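Local atomic coordinates of putative branched-chain amino acid ABC transporter, periplasmic branched-chain amino acid-binding protein (Pseudomonas protegens Pf-5, PDB entry 4RU0), a protein that probably binds branched-chain amino acids or related small solutes in the periplasm and delivers them to an ABC transporter for uptake. Residues V245-F257 against D275-L287. Residues are numbered along the deposited sequence; the frame is centred on the assembly and turned at random.
Sequences VSTPVAVKTAARF and DVLPAGAAAKGYL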
loop_
_atom_site.group_PDB
_atom_site.type_symbol
_atom_site.label_atom_id
_atom_site.label_comp_id
_atom_site.label_asym_id
_atom_site.label_seq_id
_atom_site.Cartn_x
_atom_site.Cartn_y
_atom_site.Cartn_z
ATOM N N VAL A 245 -14.123 11.482 -0.034
ATOM C CA VAL A 245 -14.767 12.698 0.445
ATOM C C VAL A 245 -14.874 12.765 1.968
ATOM O O VAL A 245 -14.832 13.844 2.556
ATOM C CB VAL A 245 -16.175 12.832 -0.152
ATOM C CG1 VAL A 245 -16.643 14.270 -0.072
ATOM C CG2 VAL A 245 -16.185 12.340 -1.597
ATOM N N SER A 246 -15.010 11.612 2.606
ATOM C CA SER A 246 -15.210 11.585 4.042
ATOM C C SER A 246 -13.958 12.030 4.800
ATOM O O SER A 246 -14.046 12.411 5.965
ATOM C CB SER A 246 -15.639 10.189 4.492
ATOM O OG SER A 246 -14.733 9.202 4.039
ATOM N N THR A 247 -12.805 12.012 4.135
ATOM C CA THR A 247 -11.559 12.379 4.802
ATOM C C THR A 247 -11.436 13.900 5.050
ATOM O O THR A 247 -11.218 14.304 6.192
ATOM C CB THR A 247 -10.320 11.862 4.015
ATOM O OG1 THR A 247 -10.335 10.429 3.983
ATOM C CG2 THR A 247 -9.030 12.333 4.672
ATOM N N PRO A 248 -11.593 14.749 4.005
ATOM C CA PRO A 248 -11.535 16.188 4.304
ATOM C C PRO A 248 -12.680 16.638 5.199
ATOM O O PRO A 248 -12.506 17.541 6.017
ATOM C CB PRO A 248 -11.643 16.848 2.920
ATOM C CG PRO A 248 -11.305 15.788 1.951
ATOM C CD PRO A 248 -11.778 14.514 2.562
ATOM N N VAL A 249 -13.843 16.017 5.033
ATOM C CA VAL A 249 -14.989 16.329 5.873
ATOM C C VAL A 249 -14.694 15.983 7.327
ATOM O O VAL A 249 -15.011 16.765 8.226
ATOM C CB VAL A 249 -16.258 15.585 5.404
ATOM C CG1 VAL A 249 -17.380 15.733 6.421
ATOM C CG2 VAL A 249 -16.699 16.096 4.044
ATOM N N ALA A 250 -14.080 14.820 7.556
ATOM C CA ALA A 250 -13.734 14.391 8.912
ATOM C C ALA A 250 -12.866 15.439 9.607
ATOM O O ALA A 250 -13.099 15.791 10.767
ATOM C CB ALA A 250 -13.023 13.045 8.890
ATOM N N VAL A 251 -11.872 15.943 8.885
ATOM C CA VAL A 251 -10.958 16.924 9.446
ATOM C C VAL A 251 -11.668 18.257 9.707
ATOM O O VAL A 251 -11.550 18.816 10.803
ATOM C CB VAL A 251 -9.747 17.127 8.527
ATOM C CG1 VAL A 251 -8.785 18.118 9.132
ATOM C CG2 VAL A 251 -9.051 15.792 8.293
ATOM N N LYS A 252 -12.413 18.746 8.715
ATOM C CA LYS A 252 -13.203 19.969 8.860
ATOM C C LYS A 252 -14.156 19.900 10.049
ATOM O O LYS A 252 -14.335 20.878 10.781
ATOM C CB LYS A 252 -14.027 20.248 7.603
ATOM C CG LYS A 252 -13.277 20.770 6.400
ATOM C CD LYS A 252 -14.258 20.949 5.244
ATOM C CE LYS A 252 -13.562 21.318 3.950
ATOM N NZ LYS A 252 -14.504 21.265 2.791
ATOM N N THR A 253 -14.788 18.747 10.217
ATOM C CA THR A 253 -15.771 18.585 11.274
ATOM C C THR A 253 -15.074 18.510 12.628
ATOM O O THR A 253 -15.549 19.085 13.611
ATOM C CB THR A 253 -16.635 17.335 11.048
ATOM O OG1 THR A 253 -17.156 17.365 9.716
ATOM C CG2 THR A 253 -17.798 17.297 12.028
ATOM N N ALA A 254 -13.940 17.814 12.670
ATOM C CA ALA A 254 -13.142 17.723 13.887
ATOM C C ALA A 254 -12.794 19.118 14.408
ATOM O O ALA A 254 -12.949 19.402 15.597
ATOM C CB ALA A 254 -11.873 16.919 13.636
ATOM N N ALA A 255 -12.331 19.985 13.511
ATOM C CA ALA A 255 -11.964 21.344 13.891
ATOM C C ALA A 255 -13.191 22.107 14.375
ATOM O O ALA A 255 -13.123 22.855 15.348
ATOM C CB ALA A 255 -11.310 22.064 12.732
ATOM N N ARG A 256 -14.315 21.896 13.700
ATOM C CA ARG A 256 -15.571 22.503 14.111
ATOM C C ARG A 256 -15.938 22.108 15.543
ATOM O O ARG A 256 -16.367 22.948 16.336
ATOM C CB ARG A 256 -16.689 22.115 13.148
ATOM C CG ARG A 256 -18.086 22.446 13.657
ATOM C CD ARG A 256 -19.113 22.357 12.544
ATOM N NE ARG A 256 -19.173 23.586 11.765
ATOM C CZ ARG A 256 -20.054 24.560 11.979
ATOM N NH1 ARG A 256 -20.037 25.652 11.223
ATOM N NH2 ARG A 256 -20.955 24.442 12.946
ATOM N N PHE A 257 -15.754 20.834 15.876
ATOM C CA PHE A 257 -16.088 20.340 17.209
ATOM C C PHE A 257 -14.943 20.524 18.208
ATOM O O PHE A 257 -15.048 20.126 19.358
ATOM C CB PHE A 257 -16.488 18.866 17.149
ATOM C CG PHE A 257 -17.944 18.643 16.832
ATOM C CD1 PHE A 257 -18.394 18.638 15.518
ATOM C CD2 PHE A 257 -18.862 18.423 17.850
ATOM C CE1 PHE A 257 -19.736 18.423 15.224
ATOM C CE2 PHE A 257 -20.206 18.208 17.564
ATOM C CZ PHE A 257 -20.640 18.209 16.248
ATOM N N ASP A 275 -6.014 14.578 0.170
ATOM C CA ASP A 275 -6.954 14.169 1.204
ATOM C C ASP A 275 -7.190 15.285 2.209
ATOM O O ASP A 275 -8.215 15.303 2.884
ATOM C CB ASP A 275 -6.452 12.919 1.931
ATOM C CG ASP A 275 -6.507 11.675 1.064
ATOM O OD1 ASP A 275 -7.520 11.478 0.357
ATOM O OD2 ASP A 275 -5.534 10.890 1.092
ATOM N N VAL A 276 -6.244 16.218 2.306
ATOM C CA VAL A 276 -6.287 17.224 3.366
ATOM C C VAL A 276 -6.284 18.674 2.873
ATOM O O VAL A 276 -6.711 19.571 3.599
ATOM C CB VAL A 276 -5.109 17.045 4.333
ATOM C CG1 VAL A 276 -5.307 15.802 5.161
ATOM C CG2 VAL A 276 -3.794 16.983 3.566
ATOM N N LEU A 277 -5.799 18.906 1.659
ATOM C CA LEU A 277 -5.863 20.243 1.057
ATOM C C LEU A 277 -7.278 20.853 1.027
ATOM O O LEU A 277 -7.428 22.039 1.301
ATOM C CB LEU A 277 -5.286 20.218 -0.362
ATOM C CG LEU A 277 -3.764 20.336 -0.465
ATOM C CD1 LEU A 277 -3.297 20.014 -1.865
ATOM C CD2 LEU A 277 -3.296 21.727 -0.054
ATOM N N PRO A 278 -8.318 20.055 0.699
ATOM C CA PRO A 278 -9.650 20.680 0.700
ATOM C C PRO A 278 -10.107 21.156 2.080
ATOM O O PRO A 278 -10.989 22.006 2.164
ATOM C CB PRO A 278 -10.565 19.559 0.198
ATOM C CG PRO A 278 -9.667 18.635 -0.552
ATOM C CD PRO A 278 -8.373 18.672 0.189
ATOM N N ALA A 279 -9.508 20.619 3.138
ATOM C CA ALA A 279 -9.875 20.988 4.501
ATOM C C ALA A 279 -9.273 22.328 4.903
ATOM O O ALA A 279 -9.620 22.880 5.949
ATOM C CB ALA A 279 -9.438 19.908 5.476
ATOM N N GLY A 280 -8.370 22.850 4.077
ATOM C CA GLY A 280 -7.728 24.119 4.372
ATOM C C GLY A 280 -6.931 24.083 5.661
ATOM O O GLY A 280 -6.379 23.046 6.028
ATOM N N ALA A 281 -6.895 25.215 6.361
ATOM C CA ALA A 281 -6.053 25.375 7.542
ATOM C C ALA A 281 -6.553 24.579 8.745
ATOM O O ALA A 281 -5.843 24.449 9.741
ATOM C CB ALA A 281 -5.939 26.848 7.904
ATOM N N ALA A 282 -7.766 24.045 8.659
ATOM C CA ALA A 282 -8.280 23.171 9.714
ATOM C C ALA A 282 -7.486 21.866 9.815
ATOM O O ALA A 282 -7.586 21.147 10.809
ATOM C CB ALA A 282 -9.753 22.864 9.479
ATOM N N ALA A 283 -6.698 21.565 8.785
ATOM C CA ALA A 283 -5.955 20.310 8.731
ATOM C C ALA A 283 -4.515 20.443 9.228
ATOM O O ALA A 283 -3.755 19.479 9.185
ATOM C CB ALA A 283 -5.966 19.760 7.310
ATOM N N LYS A 284 -4.139 21.627 9.696
ATOM C CA LYS A 284 -2.787 21.838 10.214
ATOM C C LYS A 284 -2.505 20.940 11.416
ATOM O O LYS A 284 -3.247 20.952 12.395
ATOM C CB LYS A 284 -2.578 23.303 10.610
ATOM C CG LYS A 284 -2.499 24.272 9.442
ATOM C CD LYS A 284 -2.248 25.688 9.938
ATOM C CE LYS A 284 -1.959 26.644 8.790
ATOM N NZ LYS A 284 -0.712 26.277 8.061
ATOM N N GLY A 285 -1.434 20.158 11.335
ATOM C CA GLY A 285 -1.060 19.279 12.429
ATOM C C GLY A 285 -1.464 17.828 12.222
ATOM O O GLY A 285 -0.961 16.934 12.907
ATOM N N TYR A 286 -2.372 17.602 11.278
ATOM C CA TYR A 286 -2.864 16.267 10.931
ATOM C C TYR A 286 -1.752 15.246 10.728
ATOM O O TYR A 286 -0.786 15.507 10.011
ATOM C CB TYR A 286 -3.720 16.361 9.669
ATOM C CG TYR A 286 -4.244 15.050 9.126
ATOM C CD1 TYR A 286 -5.312 14.397 9.731
ATOM C CD2 TYR A 286 -3.690 14.482 7.989
ATOM C CE1 TYR A 286 -5.801 13.203 9.225
ATOM C CE2 TYR A 286 -4.174 13.294 7.474
ATOM C CZ TYR A 286 -5.227 12.659 8.093
ATOM O OH TYR A 286 -5.708 11.478 7.575
ATOM N N LEU A 287 -1.885 14.092 11.377
ATOM C CA LEU A 287 -0.931 13.000 11.200
ATOM C C LEU A 287 -1.458 11.958 10.211
ATOM O O LEU A 287 -2.673 11.803 10.044
ATOM C CB LEU A 287 -0.627 12.323 12.535
ATOM C CG LEU A 287 -0.112 13.218 13.663
ATOM C CD1 LEU A 287 0.267 12.389 14.881
ATOM C CD2 LEU A 287 1.060 14.042 13.178
HETATM O O HOH W 1 -8.816 9.347 1.954
#
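Val251 of helix 246-256 packs against the 3-10 segment 277-283, a small worked example of how neighbouring alpha/beta units lock together in a domain of the periplasmic binding protein fold. Helix 246-256 follows strand 237-241, and the chain from 275 to 287 returns to the same sheet at strand 287-290, so the contact joins two successive connections between its parallel strands. Followed outward, Val251 shows how one branched side chain serves several neighbours. Its CB lies 4.1 Å from the methyl CB of Ala279. CG1, anti to the backbone N (chi1 -178°), reaches Ala283, 3.6 Å from its CA, and also meets its CB and the carbonyl O of Ala282. CG2, the other branch, meets the Tyr286 ring obliquely, 4.2 Å from CD1 of Tyr286; the Tyr286 hydroxyl is hydrogen-bonded to Ala270 O.

Small residues permit this closeness: one helical turn on, CB of Ala255 meets CB of Ala282 at 3.7 Å. Toward the N-terminal end, the Pro248 ring crosses that of Pro278, while Pro248 CG sits 3.3 Å from Asp275 O. Lys252, extended beyond CG, lies along the more exposed flank, with CG against Ala279 and CE 3.2 Å from Pro278 O.

Polar groups gather at the end nearer the bound pentaoxaheptadecane. Thr247 turns CG2 onto Asp275 CB and O, whereas its OG1 hydrogen-bonds Thr242; Asp275 OD2 accepts from Ser272 N. A water between Thr247 and Asp275 is hydrogen-bonded to Thr247 OG1 at 2.8 Å and donates a weak 3.0 Å bond to Asp275 OD1.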